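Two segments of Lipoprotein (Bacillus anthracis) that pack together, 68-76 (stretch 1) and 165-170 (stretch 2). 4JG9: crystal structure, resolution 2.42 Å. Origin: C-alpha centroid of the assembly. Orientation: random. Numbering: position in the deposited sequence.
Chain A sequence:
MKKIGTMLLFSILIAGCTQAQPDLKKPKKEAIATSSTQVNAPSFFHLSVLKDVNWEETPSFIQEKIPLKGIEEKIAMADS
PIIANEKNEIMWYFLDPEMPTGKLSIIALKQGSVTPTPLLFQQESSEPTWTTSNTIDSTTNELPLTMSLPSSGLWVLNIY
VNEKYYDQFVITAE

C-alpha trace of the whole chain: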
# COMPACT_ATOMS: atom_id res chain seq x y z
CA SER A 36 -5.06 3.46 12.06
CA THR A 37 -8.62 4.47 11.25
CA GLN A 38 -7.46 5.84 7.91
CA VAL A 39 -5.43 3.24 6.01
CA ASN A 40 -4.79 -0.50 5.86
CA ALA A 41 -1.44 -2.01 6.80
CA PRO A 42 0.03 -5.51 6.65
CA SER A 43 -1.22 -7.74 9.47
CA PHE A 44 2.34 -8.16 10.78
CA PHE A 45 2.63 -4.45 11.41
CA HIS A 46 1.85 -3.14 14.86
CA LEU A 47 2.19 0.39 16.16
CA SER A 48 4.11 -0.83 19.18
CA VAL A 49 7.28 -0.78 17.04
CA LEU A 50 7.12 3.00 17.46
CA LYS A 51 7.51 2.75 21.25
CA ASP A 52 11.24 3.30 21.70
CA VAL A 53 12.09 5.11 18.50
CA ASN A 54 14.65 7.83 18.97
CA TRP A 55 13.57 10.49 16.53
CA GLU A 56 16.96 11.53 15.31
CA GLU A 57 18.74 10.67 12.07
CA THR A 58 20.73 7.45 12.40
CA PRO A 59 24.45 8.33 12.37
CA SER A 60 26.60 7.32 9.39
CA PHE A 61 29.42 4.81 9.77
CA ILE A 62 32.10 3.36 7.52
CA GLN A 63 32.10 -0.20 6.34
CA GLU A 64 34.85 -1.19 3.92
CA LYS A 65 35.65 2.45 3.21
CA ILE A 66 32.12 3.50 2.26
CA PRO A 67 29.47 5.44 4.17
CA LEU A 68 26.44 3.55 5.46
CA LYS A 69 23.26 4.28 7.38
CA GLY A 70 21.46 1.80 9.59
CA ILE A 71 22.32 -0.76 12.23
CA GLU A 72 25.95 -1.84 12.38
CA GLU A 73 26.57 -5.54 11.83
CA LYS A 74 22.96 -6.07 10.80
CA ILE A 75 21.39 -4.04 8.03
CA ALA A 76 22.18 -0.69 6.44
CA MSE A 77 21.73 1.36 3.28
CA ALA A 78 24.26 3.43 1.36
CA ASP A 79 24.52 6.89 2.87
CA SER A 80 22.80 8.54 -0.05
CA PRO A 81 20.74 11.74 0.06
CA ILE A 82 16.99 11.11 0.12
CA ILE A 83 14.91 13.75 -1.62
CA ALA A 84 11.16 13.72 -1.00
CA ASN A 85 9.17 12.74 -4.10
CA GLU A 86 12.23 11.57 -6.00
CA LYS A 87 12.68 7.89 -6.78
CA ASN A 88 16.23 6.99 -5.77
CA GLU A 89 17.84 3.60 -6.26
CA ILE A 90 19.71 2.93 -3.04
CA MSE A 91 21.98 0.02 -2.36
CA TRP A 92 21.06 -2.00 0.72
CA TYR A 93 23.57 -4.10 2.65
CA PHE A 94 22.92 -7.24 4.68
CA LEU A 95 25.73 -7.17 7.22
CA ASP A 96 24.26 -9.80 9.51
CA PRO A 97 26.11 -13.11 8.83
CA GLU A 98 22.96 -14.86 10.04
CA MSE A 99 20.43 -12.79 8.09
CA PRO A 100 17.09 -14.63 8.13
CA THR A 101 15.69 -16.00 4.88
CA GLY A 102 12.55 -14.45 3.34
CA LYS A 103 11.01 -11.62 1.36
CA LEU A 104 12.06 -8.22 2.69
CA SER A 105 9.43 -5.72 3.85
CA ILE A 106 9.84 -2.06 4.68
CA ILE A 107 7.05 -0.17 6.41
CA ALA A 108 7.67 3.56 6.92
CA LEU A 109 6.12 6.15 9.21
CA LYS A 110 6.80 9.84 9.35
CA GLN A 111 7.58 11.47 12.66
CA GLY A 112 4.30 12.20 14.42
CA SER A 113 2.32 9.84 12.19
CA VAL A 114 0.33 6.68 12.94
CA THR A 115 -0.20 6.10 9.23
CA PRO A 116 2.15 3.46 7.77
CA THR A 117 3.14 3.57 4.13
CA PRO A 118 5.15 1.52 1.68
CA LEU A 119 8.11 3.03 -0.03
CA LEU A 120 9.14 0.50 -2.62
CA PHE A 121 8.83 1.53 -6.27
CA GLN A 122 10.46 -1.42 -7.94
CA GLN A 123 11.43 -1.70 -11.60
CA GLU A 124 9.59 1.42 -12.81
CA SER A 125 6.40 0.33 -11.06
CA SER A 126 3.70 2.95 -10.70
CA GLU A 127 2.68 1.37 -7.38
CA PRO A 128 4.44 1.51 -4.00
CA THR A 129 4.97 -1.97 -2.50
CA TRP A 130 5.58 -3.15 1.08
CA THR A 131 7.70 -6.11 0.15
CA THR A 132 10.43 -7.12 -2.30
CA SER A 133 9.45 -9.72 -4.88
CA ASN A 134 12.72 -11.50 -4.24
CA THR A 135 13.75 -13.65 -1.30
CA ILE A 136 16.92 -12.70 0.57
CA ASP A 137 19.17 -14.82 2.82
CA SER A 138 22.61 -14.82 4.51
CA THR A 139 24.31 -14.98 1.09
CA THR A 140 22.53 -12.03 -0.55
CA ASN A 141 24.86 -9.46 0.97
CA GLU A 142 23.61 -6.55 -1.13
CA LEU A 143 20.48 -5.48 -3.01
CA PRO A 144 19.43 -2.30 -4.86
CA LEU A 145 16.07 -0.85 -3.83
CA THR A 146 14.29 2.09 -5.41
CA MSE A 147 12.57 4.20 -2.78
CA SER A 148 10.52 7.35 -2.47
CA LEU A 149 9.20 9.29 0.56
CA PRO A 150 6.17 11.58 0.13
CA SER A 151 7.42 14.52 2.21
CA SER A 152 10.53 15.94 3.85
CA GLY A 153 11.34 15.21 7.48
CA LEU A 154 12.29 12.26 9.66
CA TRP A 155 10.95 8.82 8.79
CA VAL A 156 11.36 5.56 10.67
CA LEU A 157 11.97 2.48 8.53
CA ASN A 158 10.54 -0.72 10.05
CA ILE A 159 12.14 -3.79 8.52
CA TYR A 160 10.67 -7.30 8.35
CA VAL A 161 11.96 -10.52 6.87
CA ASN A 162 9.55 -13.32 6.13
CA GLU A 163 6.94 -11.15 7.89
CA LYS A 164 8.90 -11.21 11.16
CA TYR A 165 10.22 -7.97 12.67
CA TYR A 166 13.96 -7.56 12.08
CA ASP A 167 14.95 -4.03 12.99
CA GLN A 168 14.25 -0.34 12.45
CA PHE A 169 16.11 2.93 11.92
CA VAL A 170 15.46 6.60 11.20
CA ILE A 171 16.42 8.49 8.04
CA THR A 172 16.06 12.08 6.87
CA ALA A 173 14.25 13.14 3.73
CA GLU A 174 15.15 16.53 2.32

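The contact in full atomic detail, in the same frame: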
# COMPACT_ATOMS: atom_id res chain seq x y z
N LEU A 68 27.66 4.33 5.32
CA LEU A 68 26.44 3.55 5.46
C LEU A 68 25.52 4.11 6.53
O LEU A 68 25.98 4.72 7.49
CB LEU A 68 26.79 2.11 5.83
CG LEU A 68 26.69 1.03 4.77
CD1 LEU A 68 27.21 1.49 3.42
CD2 LEU A 68 27.42 -0.22 5.22
N LYS A 69 24.23 3.90 6.36
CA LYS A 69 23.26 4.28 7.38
C LYS A 69 22.40 3.10 7.78
O LYS A 69 21.86 2.40 6.94
CB LYS A 69 22.38 5.44 6.92
CG LYS A 69 22.95 6.79 7.27
CD LYS A 69 21.88 7.86 7.26
CE LYS A 69 22.51 9.24 7.38
NZ LYS A 69 23.32 9.38 8.62
N GLY A 70 22.27 2.89 9.08
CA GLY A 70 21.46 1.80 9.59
C GLY A 70 22.05 1.23 10.85
O GLY A 70 22.64 1.94 11.64
N ILE A 71 21.87 -0.07 11.03
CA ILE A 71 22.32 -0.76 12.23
C ILE A 71 23.58 -1.54 11.91
O ILE A 71 23.58 -2.42 11.05
CB ILE A 71 21.25 -1.74 12.75
CG1 ILE A 71 19.85 -1.13 12.64
CG2 ILE A 71 21.58 -2.18 14.17
CD1 ILE A 71 19.68 0.15 13.46
N GLU A 72 24.66 -1.20 12.61
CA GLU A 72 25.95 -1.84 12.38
C GLU A 72 25.87 -3.34 12.61
O GLU A 72 25.22 -3.79 13.56
CB GLU A 72 27.03 -1.21 13.27
CG GLU A 72 27.42 0.19 12.83
CD GLU A 72 28.57 0.78 13.65
OE1 GLU A 72 29.68 0.19 13.65
OE2 GLU A 72 28.37 1.85 14.26
N GLU A 73 26.47 -4.09 11.71
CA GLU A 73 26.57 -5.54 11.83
C GLU A 73 25.24 -6.23 11.57
O GLU A 73 25.11 -7.42 11.80
CB GLU A 73 27.13 -5.94 13.19
CG GLU A 73 28.61 -5.65 13.36
CD GLU A 73 29.17 -6.10 14.70
OE1 GLU A 73 28.55 -6.96 15.35
OE2 GLU A 73 30.23 -5.59 15.10
N LYS A 74 24.26 -5.48 11.10
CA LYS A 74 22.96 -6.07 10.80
C LYS A 74 22.49 -5.69 9.41
O LYS A 74 22.68 -6.43 8.46
CB LYS A 74 21.93 -5.66 11.85
CG LYS A 74 22.26 -6.19 13.23
CD LYS A 74 21.08 -6.07 14.18
CE LYS A 74 19.99 -7.06 13.82
NZ LYS A 74 18.85 -6.96 14.76
N ILE A 75 21.86 -4.53 9.31
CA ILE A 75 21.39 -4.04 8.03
C ILE A 75 21.62 -2.55 7.89
O ILE A 75 21.48 -1.80 8.85
CB ILE A 75 19.91 -4.40 7.83
CG1 ILE A 75 19.50 -4.20 6.37
CG2 ILE A 75 19.03 -3.61 8.77
CD1 ILE A 75 18.18 -4.85 6.02
N ALA A 76 21.95 -2.10 6.69
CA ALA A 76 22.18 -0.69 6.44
C ALA A 76 21.96 -0.38 4.97
O ALA A 76 21.94 -1.29 4.13
CB ALA A 76 23.59 -0.30 6.87
N TYR A 165 9.48 -9.20 12.40
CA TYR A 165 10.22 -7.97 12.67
C TYR A 165 11.73 -8.22 12.77
O TYR A 165 12.17 -9.13 13.46
CB TYR A 165 9.71 -7.30 13.95
CG TYR A 165 10.43 -6.02 14.30
CD1 TYR A 165 10.05 -4.81 13.73
CD2 TYR A 165 11.49 -6.02 15.20
CE1 TYR A 165 10.72 -3.63 14.05
CE2 TYR A 165 12.16 -4.85 15.52
CZ TYR A 165 11.77 -3.66 14.94
OH TYR A 165 12.44 -2.49 15.26
N TYR A 166 12.51 -7.40 12.08
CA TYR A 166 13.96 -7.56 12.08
C TYR A 166 14.63 -6.43 12.83
O TYR A 166 15.35 -6.66 13.80
CB TYR A 166 14.51 -7.63 10.65
CG TYR A 166 16.00 -7.85 10.65
CD1 TYR A 166 16.53 -9.08 10.99
CD2 TYR A 166 16.88 -6.82 10.36
CE1 TYR A 166 17.90 -9.30 11.02
CE2 TYR A 166 18.26 -7.02 10.39
CZ TYR A 166 18.75 -8.26 10.72
OH TYR A 166 20.10 -8.49 10.75
N ASP A 167 14.44 -5.21 12.34
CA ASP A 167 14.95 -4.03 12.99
C ASP A 167 14.29 -2.77 12.44
O ASP A 167 13.35 -2.84 11.64
CB ASP A 167 16.47 -3.94 12.84
CG ASP A 167 17.15 -3.43 14.11
OD1 ASP A 167 16.54 -2.56 14.77
OD2 ASP A 167 18.25 -3.93 14.47
N GLN A 168 14.78 -1.62 12.89
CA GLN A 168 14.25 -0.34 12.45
C GLN A 168 15.33 0.73 12.56
O GLN A 168 16.25 0.61 13.37
CB GLN A 168 13.04 0.05 13.30
CG GLN A 168 13.39 0.52 14.70
CD GLN A 168 12.18 0.66 15.61
OE1 GLN A 168 12.32 0.87 16.81
NE2 GLN A 168 10.98 0.51 15.04
N PHE A 169 15.25 1.76 11.73
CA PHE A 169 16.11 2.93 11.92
C PHE A 169 15.52 4.17 11.25
O PHE A 169 14.61 4.07 10.43
CB PHE A 169 17.57 2.67 11.50
CG PHE A 169 17.76 2.39 10.04
CD1 PHE A 169 18.00 3.41 9.14
CD2 PHE A 169 17.72 1.09 9.58
CE1 PHE A 169 18.18 3.14 7.79
CE2 PHE A 169 17.89 0.82 8.23
CZ PHE A 169 18.12 1.85 7.33
N VAL A 170 16.02 5.34 11.64
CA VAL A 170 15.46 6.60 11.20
C VAL A 170 16.33 7.27 10.14
O VAL A 170 17.55 7.31 10.26
CB VAL A 170 15.26 7.56 12.40
CG1 VAL A 170 14.87 8.94 11.94
CG2 VAL A 170 14.20 7.00 13.33

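Stretch 2 is a β-strand in which Y166, D167 and F169 direct their CA-to-CB bonds toward stretch 1, while that of Q168 points away. Y166 and F169 supply the aromatic surface, while stretch 1 meets them with a tight turn between G70 and I75. That turn is braced by its own backbone, with I71 N donating to I75 O at 2.8 Å and K74 N to I71 O at 3.1 Å, and I71, K74 and I75 all direct their CA-to-CB bonds toward the strand.

Y165, at the start of stretch 2, lies out of reach, and the contact begins with Y166. Its chi1 is t, and its ring extends to the turn, where it is used in two ways. The ammonium of K74 sits over one face, with NZ 4.5 Å from the Y166 ring centroid and 18° off the normal, a cation-pi arrangement that draws on the electron-rich phenol ring. At the ring edge, I75 CG2 lies 3.9 Å from Y166 CE2, an apolar contact suited to a branched side chain. The hydroxyl of Y166 is hydrogen-bonded elsewhere in the structure.

D167 supplies the charge that K74 needs. K74 NZ donates to D167 OD2 at 3.1 Å in a salt bridge, the one hydrogen bond between the stretches, so a single lysine ammonium serves both an aromatic face and a carboxylate. The long, flexible lysine chain makes this reach possible. The other carboxylate oxygen, D167 OD1, accepts from Q168 N at 2.7 Å, which helps to fix the aspartate. The methylene I71 CG1 packs 3.7 Å from D167 OD2.

Q168 points away, and its amide nitrogen NE2 is satisfied elsewhere in the structure. What it offers the contact is backbone: Q168 O lies 3.5 Å from I71 CD1.

F169 is buried, and has the largest area covered by the other stretch of any residue here. With chi1 p, its ring lies against the backbone of G70, whose CA stands 3.6 Å from the F169 ring centroid and just 6° off the normal, a CH-pi contact. Glycine suits this place doubly: a CB on G70 would come within 2.5 Å of I75 O, and the backbone angles (146/-147) would also jam it against the preceding carbonyl. A CB on G70 would also lie a tight 3.4 Å from F169 CE2. I71 CD1 adds an apolar contact 3.8 Å from F169 CB, and K69 O approaches F169 CZ at 3.8 Å. V170 is buried too, but its side chain is out of reach of stretch 1.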